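Local atomic coordinates of putative hydrolase (Chloroflexus aurantiacus J-10-fl, PDB entry 3CMN), a protein that is a putative hydrolase of largely helical structure, probably a zincin-like metallopeptidase, though no metal is bound in this apoenzyme. Residues V38-R41 with A42-R45; R45-Y48 with A49-V52; Y157-E160 with P161-A164; L179-T182 with L183-T187; N273-G276 with R277-L280. All coordinates share one frame; numbering follows the deposited sequence.

Interaction 1: V38-R41 with A42-R45; sequences VDNR and AFRR
Arg44 N donates to Asn40 O at 3.2 Å (N-H...O 150°), closing the first turn of helix 41-63 as the chain leaves the loop that carries Asn40. Asn40 holds the N-cap position, but its backbone is in a left-handed conformation and its amide makes no capping bond. It lies instead against Phe43. The methylene of Asn40 forms a CH-pi contact, its CB standing 3.6 Å from the centroid of the Phe43 ring, and the amide continues over the rim with ND2 3.4 Å from Phe43 CE2. Amide and ring planes are only 17° apart. Phe43 reaches this place because its CG sits between the backbone N and the carbonyl carbon (chi1 78°), which turns the ring back toward the cap. Arg45 runs past Arg41 on another flank, though the position of its CG is less sure, and touches Ile74 and Val76 of strand 73-76. With an alanine in place of Arg45, the flank of Arg41 and these two strand residues would probably lose the aliphatic chain that lies against them. Beyond the turn, Arg41 pairs with Glu81, while Arg44 NH2 forms a salt bridge with Asp174 and NH1 turns to Gln47. A water joins the loop to the helix: it donates to Asp39 O at 2.6 Å and accepts from Arg44 NE at 2.7 Å, lying in the plane of the guanidinium at its edge.

Interaction 2: R45-Y48 with A49-V52; sequences REQY and ARMV
Ala49 N bonds Arg45 O at 2.8 Å, the first of four consecutive i to i+4 bonds in which Arg50, Met51 and Val52 follow with Glu46, Gln47 and Tyr48. The Met51 N donor lies in the plane of the Gln47 carbonyl, 2.9 Å from Gln47 O. The polar ends of the side chains find partners farther off: Gln47 OE1 takes a bond from Arg44 and Gln47 NE2 gives one to Asp174, while Arg50 NH2 forms a salt bridge with Glu175. Between these anchors Arg50 folds back over Gln47. A chi1 of 69° tucks its CG in over the backbone, and the chain runs back along the helix toward Gln47, setting NH1 3.6 Å from Gln47 CA. On the neighbouring side Met51 runs alongside Gln47, both chains extended and pointing the same way. The methyl CE of Met51 lies 3.7 Å from Gln47 CG and 3.6 Å from Gln47 NE2, resting against the NE2 side of the amide. Replacing Met51 by an alanine would probably open a gap beside Gln47 CG and NE2 and leave that side of the chain less well packed. Farther round, Tyr48 stacks on Phe158 and Val52 touches Ile74. Such a division, with Glu46 and Arg50 outward and Tyr48, Met51 and Val52 inward, is typical of an amphipathic helix; here helix 41-63 packs against helix 174-193.

Interaction 3: Y157-E160 with P161-A164; sequences YFVE and PNIA
The passage from strand 155-158 into helix 160-169 is a tight strand-to-helix junction, with Val159 both the centre of an inverse gamma turn and the N-cap residue. Val159 O faces into the new helix, where it accepts from Ile163 N at 3.2 Å and, weakly, from Asn162 N. The next bond, from Ala164 N to Glu160 O, measures 2.7 Å. Pro161 fits in this first turn, where its nitrogen has no hydrogen to offer and none is required. Its CD lies 4.0 Å from Val159 CG1, the two side chains crossing at about a right angle, while Asn162 runs beside the same valine methyl. Ile163 turns back toward the strand: CG1 is anti to the carbonyl carbon (chi1 -63°), and the extended chain carries CD1 to 3.7 Å from Phe158 CB, at the edge of the phenyl ring and near its plane. Phe158 itself reaches Thr182 and Glu185 of helix 174-193. The Asn162 amide is bonded at both ends, ND2 giving bonds to Val138 O and Ala135 O and OD1 accepting from Arg79. Glu160 OE1 rests 3.9 Å from Ala164 CB, and OE2 forms a salt bridge with Arg178. The buried carboxylate, at the start of helix 160-169 and paired with Arg178, is probably kept ionised by these surroundings.

Interaction 4: L179-T182 with L183-T187; sequences LWIT and LHEMT
Trp180 and His184, one helical turn apart, set their flat groups almost parallel, the planes of the indole six-membered ring and the imidazole only 11° apart. They are slid past one another, with centroids 5.5 Å apart, and barely overlap. Both side chains leave the backbone with CG anti to N (chi1 178° and 179°), which sends the two rings the same way from the helix. Trp180 NE1 bonds Glu287, and the imidazole of His184 meets that of His188 at a steeper angle. Leu179 and Leu183 pack on another flank, CG of the former 4.1 Å from CD1 of the latter. Four regular i to i+4 backbone bonds carry this turn; that of Glu185 N to Ile181 O is 2.8 Å long. Leu183 O is gripped twice from within its own segment, by Thr187 OG1 at 2.7 Å and by Thr187 N, which approach from opposite faces of the carbonyl plane. Glu185 extends toward strand 155-158, touching Leu156 and Phe158. His184, Glu185 and His188 fit the HExxH pattern, with both histidines on one helix face; no metal is bound to them here, but the geometry is consistent with the zinc-binding helix of zincin metallopeptidases.

Interaction 5: N273-G276 with R277-L280; sequences NAVG and RRLL
Asn273 and Arg277 lie side by side and point the same way, one turn apart near the end of helix 248-279. The asparagine carbonyl sits over the guanidinium rather than at its edge: Asn273 OD1 stands 3.6 Å above one face, displaced toward the rim near NH1, and amide and guanidinium planes are 59° apart. An oxygen so placed faces the flat of the cation, a position that probably gives electrostatic attraction rather than an N-H bond. In Arg277 a first torsion away from any staggered position (chi1 -104°) swings CG to the Asn273 side, and from there the extended chain runs its methylenes over the backbone of Asn273, CD 3.2 Å from Asn273 O. The same arginine touches Phe283 and Asn284 of the following helix. Beyond it the helix bonds weaken. Gly276 O receives both Leu279 N, at 3.1 Å, and Leu280 N, at 2.8 Å. The first of these donors stands well above the carbonyl plane, and the second bond is weak because its N-H is poorly aligned (125°). The two leucines leave this frayed turn for different neighbours. Leu279 packs on Leu54 and Leu58 of helix 41-63, whereas Leu280, with CG 3.4 Å from Gly276 O, brings its methyls to Leu179 and Trp180 of helix 174-193. On the helix side, Val275 also meets Leu58. A wider pi-type turn at 273-276, then weakening bonds and an extended Leu280, mark a frayed helix C-terminus, here opening into the short connection to helix 283-307.

How the interactions relate
Interactions 3 and 4 are buried, interactions 2 and 5 partly so, and interaction 1 is a surface contact. Interactions 1 and 2 share Arg45 and follow one another on helix 41-63: the first is polar and water-bridged at the helix start, the second is a regular turn in which Arg50 and Met51 lie along Gln47. Two helix ends contrast, since interaction 3 begins a helix on a turn with two sound i to i+4 bonds whereas interaction 5 closes one on poor bonds. Interaction 4, the regular turn carrying the HExxH pattern, is touched by three of the others: Val52 and Met51 of interaction 2, Phe158 and Ile163 of interaction 3, and Gly276 and Leu280 of interaction 5. Interaction 1 stays about 8 Å from it at the nearest atoms.

Interaction 1: V38-R41 with A42-R45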
loop_
_atom_site.group_PDB
_atom_site.type_symbol
_atom_site.label_atom_id
_atom_site.label_comp_id
_atom_site.label_asym_id
_atom_site.label_seq_id
_atom_site.Cartn_x
_atom_site.Cartn_y
_atom_site.Cartn_z
ATOM N N VAL A 38 21.904 1.539 -6.392
ATOM C CA VAL A 38 21.893 0.725 -5.191
ATOM C C VAL A 38 23.329 0.266 -4.935
ATOM O O VAL A 38 24.062 -0.114 -5.864
ATOM C CB VAL A 38 20.940 -0.527 -5.300
ATOM C CG1 VAL A 38 19.969 -0.363 -6.461
ATOM C CG2 VAL A 38 21.750 -1.814 -5.430
ATOM N N ASP A 39 23.740 0.337 -3.676
ATOM C CA ASP A 39 25.073 -0.110 -3.299
ATOM C C ASP A 39 24.914 -1.517 -2.753
ATOM O O ASP A 39 23.928 -1.813 -2.078
ATOM C CB ASP A 39 25.672 0.781 -2.211
ATOM C CG ASP A 39 26.013 2.165 -2.709
ATOM O OD1 ASP A 39 26.726 2.273 -3.730
ATOM O OD2 ASP A 39 25.572 3.146 -2.069
ATOM N N ASN A 40 25.879 -2.380 -3.057
ATOM C CA ASN A 40 25.865 -3.760 -2.579
ATOM C C ASN A 40 24.523 -4.445 -2.726
ATOM O O ASN A 40 23.863 -4.768 -1.737
ATOM C CB ASN A 40 26.291 -3.806 -1.114
ATOM C CG ASN A 40 27.719 -3.399 -0.929
ATOM O OD1 ASN A 40 28.631 -4.076 -1.417
ATOM N ND2 ASN A 40 27.936 -2.281 -0.236
ATOM N N ARG A 41 24.127 -4.667 -3.972
ATOM C CA ARG A 41 22.865 -5.321 -4.255
ATOM C C ARG A 41 22.938 -6.722 -3.675
ATOM O O ARG A 41 21.984 -7.208 -3.069
ATOM C CB ARG A 41 22.630 -5.396 -5.764
ATOM C CG ARG A 41 21.260 -5.933 -6.134
ATOM C CD ARG A 41 21.073 -6.000 -7.631
ATOM N NE ARG A 41 21.330 -4.711 -8.262
ATOM C CZ ARG A 41 20.435 -3.743 -8.412
ATOM N NH1 ARG A 41 19.197 -3.900 -7.981
ATOM N NH2 ARG A 41 20.791 -2.611 -8.997
ATOM N N ALA A 42 24.093 -7.355 -3.837
ATOM C CA ALA A 42 24.291 -8.714 -3.343
ATOM C C ALA A 42 23.959 -8.923 -1.862
ATOM O O ALA A 42 23.120 -9.761 -1.537
ATOM C CB ALA A 42 25.707 -9.165 -3.624
ATOM N N PHE A 43 24.588 -8.188 -0.949
ATOM C CA PHE A 43 24.236 -8.446 0.441
ATOM C C PHE A 43 22.867 -7.898 0.836
ATOM O O PHE A 43 22.264 -8.372 1.797
ATOM C CB PHE A 43 25.368 -8.029 1.420
ATOM C CG PHE A 43 25.488 -6.546 1.705
ATOM C CD1 PHE A 43 24.422 -5.815 2.223
ATOM C CD2 PHE A 43 26.729 -5.918 1.595
ATOM C CE1 PHE A 43 24.583 -4.487 2.633
ATOM C CE2 PHE A 43 26.910 -4.582 2.005
ATOM C CZ PHE A 43 25.831 -3.864 2.528
ATOM N N ARG A 44 22.357 -6.926 0.086
ATOM C CA ARG A 44 21.029 -6.397 0.391
ATOM C C ARG A 44 19.986 -7.477 0.031
ATOM O O ARG A 44 19.004 -7.662 0.747
ATOM C CB ARG A 44 20.759 -5.094 -0.378
ATOM C CG ARG A 44 21.482 -3.856 0.177
ATOM C CD ARG A 44 21.145 -3.564 1.648
ATOM N NE ARG A 44 21.864 -2.376 2.127
ATOM C CZ ARG A 44 21.953 -1.988 3.398
ATOM N NH1 ARG A 44 21.379 -2.681 4.372
ATOM N NH2 ARG A 44 22.613 -0.885 3.691
ATOM N N ARG A 45 20.217 -8.200 -1.062
ATOM C CA ARG A 45 19.318 -9.276 -1.467
ATOM C C ARG A 45 19.315 -10.328 -0.359
ATOM O O ARG A 45 18.275 -10.900 -0.045
ATOM C CB ARG A 45 19.788 -9.940 -2.768
ATOM C CG ARG A 45 20.028 -9.005 -3.933
ATOM C CD ARG A 45 20.282 -9.767 -5.241
ATOM N NE ARG A 45 19.025 -10.050 -5.931
ATOM C CZ ARG A 45 18.149 -10.970 -5.544
ATOM N NH1 ARG A 45 18.393 -11.715 -4.481
ATOM N NH2 ARG A 45 17.006 -11.111 -6.195
HETATM O O HOH W 1 23.448 -1.145 0.348
#

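Interaction 2: R45-Y48 with A49-V52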
loop_
_atom_site.group_PDB
_atom_site.type_symbol
_atom_site.label_atom_id
_atom_site.label_comp_id
_atom_site.label_asym_id
_atom_site.label_seq_id
_atom_site.Cartn_x
_atom_site.Cartn_y
_atom_site.Cartn_z
ATOM N N ARG A 45 20.217 -8.200 -1.062
ATOM C CA ARG A 45 19.318 -9.276 -1.467
ATOM C C ARG A 45 19.315 -10.328 -0.359
ATOM O O ARG A 45 18.275 -10.900 -0.045
ATOM C CB ARG A 45 19.788 -9.940 -2.768
ATOM C CG ARG A 45 20.028 -9.005 -3.933
ATOM C CD ARG A 45 20.282 -9.767 -5.241
ATOM N NE ARG A 45 19.025 -10.050 -5.931
ATOM C CZ ARG A 45 18.149 -10.970 -5.544
ATOM N NH1 ARG A 45 18.393 -11.715 -4.481
ATOM N NH2 ARG A 45 17.006 -11.111 -6.195
ATOM N N GLU A 46 20.492 -10.595 0.212
ATOM C CA GLU A 46 20.632 -11.565 1.304
ATOM C C GLU A 46 19.773 -11.136 2.474
ATOM O O GLU A 46 18.976 -11.904 3.002
ATOM C CB GLU A 46 22.080 -11.632 1.809
ATOM C CG GLU A 46 23.108 -12.263 0.876
ATOM C CD GLU A 46 23.099 -13.777 0.923
ATOM O OE1 GLU A 46 24.067 -14.392 0.429
ATOM O OE2 GLU A 46 22.127 -14.360 1.451
ATOM N N GLN A 47 19.957 -9.889 2.878
ATOM C CA GLN A 47 19.244 -9.320 4.009
ATOM C C GLN A 47 17.739 -9.454 3.845
ATOM O O GLN A 47 17.072 -10.055 4.688
ATOM C CB GLN A 47 19.648 -7.857 4.174
ATOM C CG GLN A 47 19.152 -7.170 5.428
ATOM C CD GLN A 47 19.559 -5.715 5.460
ATOM O OE1 GLN A 47 19.959 -5.153 4.432
ATOM N NE2 GLN A 47 19.454 -5.089 6.628
ATOM N N TYR A 48 17.207 -8.901 2.754
ATOM C CA TYR A 48 15.766 -8.967 2.486
ATOM C C TYR A 48 15.277 -10.407 2.351
ATOM O O TYR A 48 14.209 -10.759 2.862
ATOM C CB TYR A 48 15.400 -8.192 1.206
ATOM C CG TYR A 48 15.473 -6.695 1.348
ATOM C CD1 TYR A 48 16.319 -5.943 0.542
ATOM C CD2 TYR A 48 14.712 -6.035 2.296
ATOM C CE1 TYR A 48 16.405 -4.565 0.689
ATOM C CE2 TYR A 48 14.788 -4.660 2.450
ATOM C CZ TYR A 48 15.640 -3.933 1.647
ATOM O OH TYR A 48 15.737 -2.574 1.840
ATOM N N ALA A 49 16.059 -11.241 1.671
ATOM C CA ALA A 49 15.670 -12.634 1.484
ATOM C C ALA A 49 15.407 -13.302 2.824
ATOM O O ALA A 49 14.390 -13.978 3.001
ATOM C CB ALA A 49 16.753 -13.391 0.731
ATOM N N ARG A 50 16.318 -13.114 3.775
ATOM C CA ARG A 50 16.130 -13.731 5.075
ATOM C C ARG A 50 15.060 -13.019 5.892
ATOM O O ARG A 50 14.370 -13.652 6.684
ATOM C CB ARG A 50 17.446 -13.789 5.852
ATOM C CG ARG A 50 17.966 -12.440 6.299
ATOM C CD ARG A 50 18.953 -12.583 7.441
ATOM N NE ARG A 50 18.953 -11.367 8.239
ATOM C CZ ARG A 50 19.774 -10.349 8.035
ATOM N NH1 ARG A 50 20.677 -10.411 7.071
ATOM N NH2 ARG A 50 19.655 -9.247 8.758
ATOM N N MET A 51 14.905 -11.707 5.719
ATOM C CA MET A 51 13.873 -11.000 6.476
ATOM C C MET A 51 12.460 -11.437 6.031
ATOM O O MET A 51 11.525 -11.407 6.831
ATOM C CB MET A 51 14.020 -9.471 6.344
ATOM C CG MET A 51 15.344 -8.892 6.855
ATOM S SD MET A 51 15.346 -7.117 6.850
ATOM C CE MET A 51 16.599 -6.769 8.096
ATOM N N VAL A 52 12.300 -11.832 4.765
ATOM C CA VAL A 52 10.997 -12.288 4.285
ATOM C C VAL A 52 10.776 -13.751 4.705
ATOM O O VAL A 52 9.650 -14.151 4.996
ATOM C CB VAL A 52 10.833 -12.194 2.721
ATOM C CG1 VAL A 52 11.032 -10.770 2.232
ATOM C CG2 VAL A 52 11.785 -13.125 2.031
#

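Interaction 3: Y157-E160 with P161-A164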
loop_
_atom_site.group_PDB
_atom_site.type_symbol
_atom_site.label_atom_id
_atom_site.label_comp_id
_atom_site.label_asym_id
_atom_site.label_seq_id
_atom_site.Cartn_x
_atom_site.Cartn_y
_atom_site.Cartn_z
ATOM N N TYR A 157 9.469 -6.487 -3.826
ATOM C CA TYR A 157 10.605 -5.651 -4.210
ATOM C C TYR A 157 10.757 -4.534 -3.206
ATOM O O TYR A 157 9.806 -4.159 -2.528
ATOM C CB TYR A 157 10.466 -5.087 -5.642
ATOM C CG TYR A 157 9.318 -4.113 -5.887
ATOM C CD1 TYR A 157 9.334 -2.821 -5.345
ATOM C CD2 TYR A 157 8.232 -4.477 -6.697
ATOM C CE1 TYR A 157 8.296 -1.913 -5.602
ATOM C CE2 TYR A 157 7.188 -3.572 -6.965
ATOM C CZ TYR A 157 7.225 -2.297 -6.413
ATOM O OH TYR A 157 6.187 -1.414 -6.640
ATOM N N PHE A 158 11.973 -4.024 -3.105
ATOM C CA PHE A 158 12.292 -2.950 -2.186
ATOM C C PHE A 158 13.126 -1.950 -2.961
ATOM O O PHE A 158 14.071 -2.334 -3.639
ATOM C CB PHE A 158 13.095 -3.499 -0.994
ATOM C CG PHE A 158 12.413 -4.644 -0.279
ATOM C CD1 PHE A 158 12.482 -5.939 -0.774
ATOM C CD2 PHE A 158 11.659 -4.413 0.872
ATOM C CE1 PHE A 158 11.806 -6.993 -0.137
ATOM C CE2 PHE A 158 10.978 -5.453 1.518
ATOM C CZ PHE A 158 11.053 -6.747 1.010
ATOM N N VAL A 159 12.743 -0.691 -2.915
ATOM C CA VAL A 159 13.567 0.330 -3.550
ATOM C C VAL A 159 14.633 0.843 -2.588
ATOM O O VAL A 159 14.483 1.897 -2.001
ATOM C CB VAL A 159 12.713 1.501 -4.068
ATOM C CG1 VAL A 159 13.522 2.368 -5.021
ATOM C CG2 VAL A 159 11.454 0.982 -4.746
ATOM N N GLU A 160 15.653 0.025 -2.349
ATOM C CA GLU A 160 16.684 0.213 -1.336
ATOM C C GLU A 160 17.190 1.651 -1.326
ATOM O O GLU A 160 17.481 2.156 -0.217
ATOM C CB GLU A 160 17.842 -0.760 -1.560
ATOM C CG GLU A 160 18.358 -1.416 -0.289
ATOM C CD GLU A 160 19.288 -0.512 0.496
ATOM O OE1 GLU A 160 20.073 0.225 -0.137
ATOM O OE2 GLU A 160 19.232 -0.541 1.743
ATOM N N PRO A 161 17.410 2.310 -2.450
ATOM C CA PRO A 161 17.944 3.676 -2.411
ATOM C C PRO A 161 17.112 4.623 -1.563
ATOM O O PRO A 161 17.659 5.368 -0.752
ATOM C CB PRO A 161 17.978 4.079 -3.885
ATOM C CG PRO A 161 18.249 2.765 -4.588
ATOM C CD PRO A 161 17.331 1.809 -3.838
ATOM N N ASN A 162 15.793 4.593 -1.746
ATOM C CA ASN A 162 14.911 5.469 -0.977
ATOM C C ASN A 162 14.807 4.982 0.465
ATOM O O ASN A 162 14.672 5.780 1.391
ATOM C CB ASN A 162 13.518 5.542 -1.616
ATOM C CG ASN A 162 13.561 6.025 -3.054
ATOM O OD1 ASN A 162 14.611 6.452 -3.541
ATOM N ND2 ASN A 162 12.422 5.955 -3.745
ATOM N N ILE A 163 14.873 3.670 0.646
ATOM C CA ILE A 163 14.827 3.074 1.976
ATOM C C ILE A 163 16.062 3.540 2.769
ATOM O O ILE A 163 15.959 3.923 3.930
ATOM C CB ILE A 163 14.822 1.515 1.893
ATOM C CG1 ILE A 163 13.555 1.037 1.177
ATOM C CG2 ILE A 163 14.899 0.909 3.288
ATOM C CD1 ILE A 163 13.426 -0.467 1.034
ATOM N N ALA A 164 17.223 3.509 2.117
ATOM C CA ALA A 164 18.479 3.925 2.733
ATOM C C ALA A 164 18.449 5.415 3.085
ATOM O O ALA A 164 18.931 5.819 4.142
ATOM C CB ALA A 164 19.645 3.630 1.796
#

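Interaction 4: L179-T182 with L183-T187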
loop_
_atom_site.group_PDB
_atom_site.type_symbol
_atom_site.label_atom_id
_atom_site.label_comp_id
_atom_site.label_asym_id
_atom_site.label_seq_id
_atom_site.Cartn_x
_atom_site.Cartn_y
_atom_site.Cartn_z
ATOM N N LEU A 179 13.801 -4.361 8.542
ATOM C CA LEU A 179 12.983 -5.481 8.980
ATOM C C LEU A 179 11.582 -4.914 9.157
ATOM O O LEU A 179 10.592 -5.577 8.872
ATOM C CB LEU A 179 13.472 -6.073 10.308
ATOM C CG LEU A 179 12.543 -7.160 10.885
ATOM C CD1 LEU A 179 12.411 -8.308 9.872
ATOM C CD2 LEU A 179 13.080 -7.673 12.221
ATOM N N TRP A 180 11.517 -3.672 9.616
ATOM C CA TRP A 180 10.251 -2.987 9.818
ATOM C C TRP A 180 9.538 -2.900 8.466
ATOM O O TRP A 180 8.343 -3.174 8.360
ATOM C CB TRP A 180 10.495 -1.579 10.364
ATOM C CG TRP A 180 9.236 -0.777 10.555
ATOM C CD1 TRP A 180 8.416 -0.791 11.645
ATOM C CD2 TRP A 180 8.637 0.133 9.616
ATOM N NE1 TRP A 180 7.349 0.054 11.447
ATOM C CE2 TRP A 180 7.458 0.634 10.212
ATOM C CE3 TRP A 180 8.984 0.572 8.329
ATOM C CZ2 TRP A 180 6.618 1.552 9.567
ATOM C CZ3 TRP A 180 8.147 1.488 7.688
ATOM C CH2 TRP A 180 6.978 1.966 8.311
ATOM N N ILE A 181 10.293 -2.523 7.441
ATOM C CA ILE A 181 9.784 -2.387 6.085
ATOM C C ILE A 181 9.346 -3.715 5.497
ATOM O O ILE A 181 8.319 -3.805 4.831
ATOM C CB ILE A 181 10.851 -1.740 5.179
ATOM C CG1 ILE A 181 10.873 -0.235 5.450
ATOM C CG2 ILE A 181 10.564 -2.023 3.712
ATOM C CD1 ILE A 181 11.985 0.484 4.766
ATOM N N THR A 182 10.132 -4.749 5.740
ATOM C CA THR A 182 9.797 -6.064 5.236
ATOM C C THR A 182 8.498 -6.550 5.873
ATOM O O THR A 182 7.630 -7.091 5.196
ATOM C CB THR A 182 10.936 -7.054 5.523
ATOM O OG1 THR A 182 12.114 -6.627 4.821
ATOM C CG2 THR A 182 10.554 -8.457 5.088
ATOM N N LEU A 183 8.364 -6.336 7.179
ATOM C CA LEU A 183 7.172 -6.745 7.911
ATOM C C LEU A 183 5.951 -6.004 7.386
ATOM O O LEU A 183 4.879 -6.569 7.205
ATOM C CB LEU A 183 7.349 -6.451 9.397
ATOM C CG LEU A 183 8.307 -7.366 10.147
ATOM C CD1 LEU A 183 8.486 -6.861 11.567
ATOM C CD2 LEU A 183 7.760 -8.790 10.133
ATOM N N HIS A 184 6.127 -4.716 7.154
ATOM C CA HIS A 184 5.060 -3.890 6.642
ATOM C C HIS A 184 4.665 -4.402 5.239
ATOM O O HIS A 184 3.493 -4.543 4.913
ATOM C CB HIS A 184 5.566 -2.453 6.607
ATOM C CG HIS A 184 4.574 -1.471 6.086
ATOM N ND1 HIS A 184 4.805 -0.716 4.956
ATOM C CD2 HIS A 184 3.352 -1.109 6.540
ATOM C CE1 HIS A 184 3.768 0.069 4.737
ATOM N NE2 HIS A 184 2.872 -0.149 5.682
ATOM N N GLU A 185 5.669 -4.720 4.439
ATOM C CA GLU A 185 5.485 -5.215 3.081
ATOM C C GLU A 185 4.737 -6.554 3.043
ATOM O O GLU A 185 3.796 -6.746 2.258
ATOM C CB GLU A 185 6.858 -5.411 2.435
ATOM C CG GLU A 185 6.917 -5.177 0.963
ATOM C CD GLU A 185 7.143 -3.722 0.640
ATOM O OE1 GLU A 185 6.227 -2.909 0.907
ATOM O OE2 GLU A 185 8.242 -3.398 0.127
ATOM N N MET A 186 5.186 -7.493 3.871
ATOM C CA MET A 186 4.583 -8.807 3.916
ATOM C C MET A 186 3.163 -8.720 4.443
ATOM O O MET A 186 2.280 -9.449 3.989
ATOM C CB MET A 186 5.420 -9.753 4.784
ATOM C CG MET A 186 4.955 -11.208 4.771
ATOM S SD MET A 186 5.321 -12.039 3.241
ATOM C CE MET A 186 3.898 -11.688 2.383
ATOM N N THR A 187 2.938 -7.822 5.389
ATOM C CA THR A 187 1.604 -7.669 5.934
ATOM C C THR A 187 0.631 -7.330 4.810
ATOM O O THR A 187 -0.394 -7.997 4.642
ATOM C CB THR A 187 1.559 -6.586 7.042
ATOM O OG1 THR A 187 2.392 -6.998 8.130
ATOM C CG2 THR A 187 0.143 -6.418 7.570
#

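Interaction 5: N273-G276 with R277-L280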
loop_
_atom_site.group_PDB
_atom_site.type_symbol
_atom_site.label_atom_id
_atom_site.label_comp_id
_atom_site.label_asym_id
_atom_site.label_seq_id
_atom_site.Cartn_x
_atom_site.Cartn_y
_atom_site.Cartn_z
ATOM N N ASN A 273 2.301 -3.768 15.238
ATOM C CA ASN A 273 2.452 -3.651 16.680
ATOM C C ASN A 273 2.590 -5.001 17.379
ATOM O O ASN A 273 3.354 -5.137 18.333
ATOM C CB ASN A 273 1.248 -2.925 17.266
ATOM C CG ASN A 273 1.307 -1.439 17.056
ATOM O OD1 ASN A 273 2.077 -0.740 17.709
ATOM N ND2 ASN A 273 0.493 -0.940 16.140
ATOM N N ALA A 274 1.847 -5.993 16.901
ATOM C CA ALA A 274 1.862 -7.320 17.502
ATOM C C ALA A 274 3.003 -8.237 17.063
ATOM O O ALA A 274 3.424 -9.106 17.825
ATOM C CB ALA A 274 0.524 -8.008 17.247
ATOM N N VAL A 275 3.507 -8.070 15.847
ATOM C CA VAL A 275 4.592 -8.930 15.374
ATOM C C VAL A 275 5.928 -8.189 15.348
ATOM O O VAL A 275 6.972 -8.765 15.650
ATOM C CB VAL A 275 4.303 -9.479 13.944
ATOM C CG1 VAL A 275 5.418 -10.425 13.499
ATOM C CG2 VAL A 275 2.970 -10.199 13.924
ATOM N N GLY A 276 5.883 -6.908 14.993
ATOM C CA GLY A 276 7.099 -6.119 14.910
ATOM C C GLY A 276 7.693 -5.723 16.247
ATOM O O GLY A 276 8.919 -5.641 16.384
ATOM N N ARG A 277 6.837 -5.470 17.233
ATOM C CA ARG A 277 7.308 -5.080 18.552
ATOM C C ARG A 277 8.219 -6.112 19.196
ATOM O O ARG A 277 9.273 -5.772 19.725
ATOM C CB ARG A 277 6.122 -4.796 19.461
ATOM C CG ARG A 277 5.900 -3.322 19.658
ATOM C CD ARG A 277 4.605 -3.037 20.365
ATOM N NE ARG A 277 4.583 -1.641 20.766
ATOM C CZ ARG A 277 3.489 -0.991 21.139
ATOM N NH1 ARG A 277 2.311 -1.617 21.162
ATOM N NH2 ARG A 277 3.571 0.286 21.497
ATOM N N ARG A 278 7.811 -7.372 19.150
ATOM C CA ARG A 278 8.617 -8.430 19.731
ATOM C C ARG A 278 9.972 -8.583 19.045
ATOM O O ARG A 278 10.921 -9.092 19.650
ATOM C CB ARG A 278 7.861 -9.763 19.681
ATOM C CG ARG A 278 6.776 -9.876 18.610
ATOM C CD ARG A 278 7.092 -10.939 17.545
ATOM N NE ARG A 278 7.750 -12.143 18.065
ATOM C CZ ARG A 278 7.374 -12.808 19.155
ATOM N NH1 ARG A 278 6.334 -12.398 19.869
ATOM N NH2 ARG A 278 8.036 -13.896 19.529
ATOM N N LEU A 279 10.084 -8.129 17.798
ATOM C CA LEU A 279 11.348 -8.279 17.090
ATOM C C LEU A 279 12.154 -7.024 16.797
ATOM O O LEU A 279 13.276 -7.126 16.313
ATOM C CB LEU A 279 11.128 -9.044 15.782
ATOM C CG LEU A 279 10.715 -10.510 15.909
ATOM C CD1 LEU A 279 10.795 -11.177 14.545
ATOM C CD2 LEU A 279 11.633 -11.220 16.881
ATOM N N LEU A 280 11.610 -5.845 17.079
ATOM C CA LEU A 280 12.355 -4.616 16.807
ATOM C C LEU A 280 12.597 -3.767 18.056
ATOM O O LEU A 280 11.701 -3.063 18.520
ATOM C CB LEU A 280 11.630 -3.769 15.751
ATOM C CG LEU A 280 11.372 -4.439 14.395
ATOM C CD1 LEU A 280 10.568 -3.505 13.500
ATOM C CD2 LEU A 280 12.705 -4.819 13.752
#